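Local coordinates for protein esterase (Pseudomonas putida, PDB 1ZOI) that probably hydrolyses carboxylic esters stereoselectively, as an alpha/beta hydrolase-fold esterase linked to the synthesis of D-beta-acetylthioisobutyric acid, at residues G136-K140 against S141-G145. Sequence-based numbering, arbitrary orientation.
Sequences GGLPK and SVFDG
The carbonyl oxygen of K140 takes two backbone N-H groups from the first turn of helix 140-152. The bond from D144 N to K140 O, 2.9 Å long, lies in the carbonyl plane and is the ordinary i to i+4 link of an alpha-helix; F143 N reaches the same oxygen at a poorer angle, a weak bond. One residue earlier, V142 N donates to P139 O over 3.0 Å, an i to i+3 bond standing 44° out of the carbonyl plane. The side chains of K140 and D144 repeat the i to i+4 spacing as a salt bridge. With CG anti to the backbone N (chi1 -178°) the lysine runs out extended and bends only at its last torsion; D144 holds its CG anti to its carbonyl carbon (chi1 -63°), turning the carboxylate back toward the helix start, and NZ meets the syn lone pair of D144 OD1 at 2.9 Å. On the N-terminal side of the turn, apolar side chains meet. L138 crosses F143 at about a right angle, its CD1 4.0 Å from F143 CZ, while P139 CG lies 3.9 Å from V142 CG2. F143 is buried against I200 and S204 of helix 193-204 and Q205, whereas backbone bonds of L138 to M128 and Q130 fold the loop back on an earlier part of the same connection. This helix start belongs to the helical insertion between strands 118-121 and 219-224, consistent with the cap of alpha/beta hydrolases. K140 is exposed and D144 partly exposed, so solvent probably screens the pair: the salt bridge adds a side-chain link, likely of modest electrostatic gain, to the backbone's regular helical one.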
ATOM      1  N   GLY A 136      -1.508 -28.435  27.712  1.00 25.83           N
ATOM      2  CA  GLY A 136      -2.768 -27.847  27.293  1.00 24.49           C
ATOM      3  C   GLY A 136      -2.664 -26.996  26.040  1.00 23.51           C
ATOM      4  O   GLY A 136      -3.648 -26.400  25.605  1.00 22.51           O
ATOM      5  N   GLY A 137      -1.476 -26.947  25.449  1.00 21.55           N
ATOM      6  CA  GLY A 137      -1.292 -26.150  24.251  1.00 19.79           C
ATOM      7  C   GLY A 137      -1.852 -26.793  22.994  1.00 19.65           C
ATOM      8  O   GLY A 137      -2.450 -27.868  23.037  1.00 20.74           O
ATOM      9  N   LEU A 138      -1.660 -26.121  21.865  1.00 17.15           N
ATOM     10  CA  LEU A 138      -2.128 -26.613  20.575  1.00 15.64           C
ATOM     11  C   LEU A 138      -1.008 -27.393  19.897  1.00 15.23           C
ATOM     12  O   LEU A 138       0.148 -26.967  19.915  1.00 14.05           O
ATOM     13  CB  LEU A 138      -2.523 -25.436  19.676  1.00 17.44           C
ATOM     14  CG  LEU A 138      -3.868 -24.751  19.904  1.00 16.51           C
ATOM     15  CD1 LEU A 138      -3.884 -23.407  19.184  1.00 19.16           C
ATOM     16  CD2 LEU A 138      -4.986 -25.653  19.400  1.00 17.79           C
ATOM     17  N   PRO A 139      -1.329 -28.546  19.289  1.00 16.83           N
ATOM     18  CA  PRO A 139      -0.281 -29.324  18.620  1.00 17.80           C
ATOM     19  C   PRO A 139       0.475 -28.471  17.601  1.00 16.76           C
ATOM     20  O   PRO A 139      -0.114 -27.640  16.909  1.00 15.99           O
ATOM     21  CB  PRO A 139      -1.057 -30.480  17.981  1.00 25.28           C
ATOM     22  CG  PRO A 139      -2.444 -29.936  17.820  1.00 27.45           C
ATOM     23  CD  PRO A 139      -2.649 -29.169  19.099  1.00 24.08           C
ATOM     24  N   LYS A 140       1.785 -28.674  17.524  1.00 15.85           N
ATOM     25  CA  LYS A 140       2.622 -27.909  16.609  1.00 14.52           C
ATOM     26  C   LYS A 140       2.129 -27.983  15.166  1.00 15.73           C
ATOM     27  O   LYS A 140       2.328 -27.049  14.391  1.00 14.76           O
ATOM     28  CB  LYS A 140       4.071 -28.397  16.700  1.00 15.29           C
ATOM     29  CG  LYS A 140       5.048 -27.624  15.823  1.00 16.64           C
ATOM     30  CD  LYS A 140       6.491 -27.978  16.162  1.00 20.15           C
ATOM     31  CE  LYS A 140       7.481 -27.276  15.234  1.00 19.70           C
ATOM     32  NZ  LYS A 140       7.403 -27.790  13.836  1.00 22.79           N
ATOM     33  N   SER A 141       1.473 -29.086  14.815  1.00 15.24           N
ATOM     34  CA  SER A 141       0.954 -29.274  13.465  1.00 15.07           C
ATOM     35  C   SER A 141       0.054 -28.123  13.021  1.00 14.80           C
ATOM     36  O   SER A 141      -0.011 -27.800  11.836  1.00 15.73           O
ATOM     37  CB  SER A 141       0.175 -30.591  13.377  1.00 16.52           C
ATOM     38  OG  SER A 141      -0.943 -30.579  14.248  1.00 16.41           O
ATOM     39  N   VAL A 142      -0.650 -27.521  13.975  1.00 13.23           N
ATOM     40  CA  VAL A 142      -1.544 -26.407  13.684  1.00 12.79           C
ATOM     41  C   VAL A 142      -0.730 -25.237  13.134  1.00 12.42           C
ATOM     42  O   VAL A 142      -1.104 -24.609  12.134  1.00 11.63           O
ATOM     43  CB  VAL A 142      -2.283 -25.961  14.962  1.00 12.29           C
ATOM     44  CG1 VAL A 142      -3.021 -24.650  14.718  1.00 13.45           C
ATOM     45  CG2 VAL A 142      -3.271 -27.048  15.390  1.00 11.52           C
ATOM     46  N   PHE A 143       0.394 -24.963  13.781  1.00 14.09           N
ATOM     47  CA  PHE A 143       1.255 -23.867  13.370  1.00 13.50           C
ATOM     48  C   PHE A 143       2.027 -24.214  12.102  1.00 13.74           C
ATOM     49  O   PHE A 143       2.312 -23.336  11.292  1.00 14.25           O
ATOM     50  CB  PHE A 143       2.175 -23.486  14.534  1.00 14.42           C
ATOM     51  CG  PHE A 143       1.419 -23.166  15.797  1.00 13.84           C
ATOM     52  CD1 PHE A 143       0.552 -22.076  15.846  1.00 11.96           C
ATOM     53  CD2 PHE A 143       1.505 -23.997  16.908  1.00 13.99           C
ATOM     54  CE1 PHE A 143      -0.221 -21.824  16.980  1.00 13.61           C
ATOM     55  CE2 PHE A 143       0.734 -23.752  18.052  1.00 12.63           C
ATOM     56  CZ  PHE A 143      -0.131 -22.663  18.083  1.00 14.11           C
ATOM     57  N   ASP A 144       2.346 -25.494  11.913  1.00 13.85           N
ATOM     58  CA  ASP A 144       3.040 -25.907  10.693  1.00 12.78           C
ATOM     59  C   ASP A 144       2.089 -25.639   9.523  1.00 12.58           C
ATOM     60  O   ASP A 144       2.513 -25.245   8.430  1.00 11.32           O
ATOM     61  CB  ASP A 144       3.390 -27.404  10.722  1.00 16.43           C
ATOM     62  CG  ASP A 144       4.358 -27.771  11.831  1.00 16.36           C
ATOM     63  OD1 ASP A 144       5.138 -26.904  12.279  1.00 18.53           O
ATOM     64  OD2 ASP A 144       4.352 -28.952  12.248  1.00 21.77           O
ATOM     65  N   GLY A 145       0.799 -25.859   9.763  1.00 10.97           N
ATOM     66  CA  GLY A 145      -0.198 -25.631   8.733  1.00 12.81           C
ATOM     67  C   GLY A 145      -0.246 -24.170   8.325  1.00 12.73           C
ATOM     68  O   GLY A 145      -0.348 -23.859   7.135  1.00 13.81           O
TER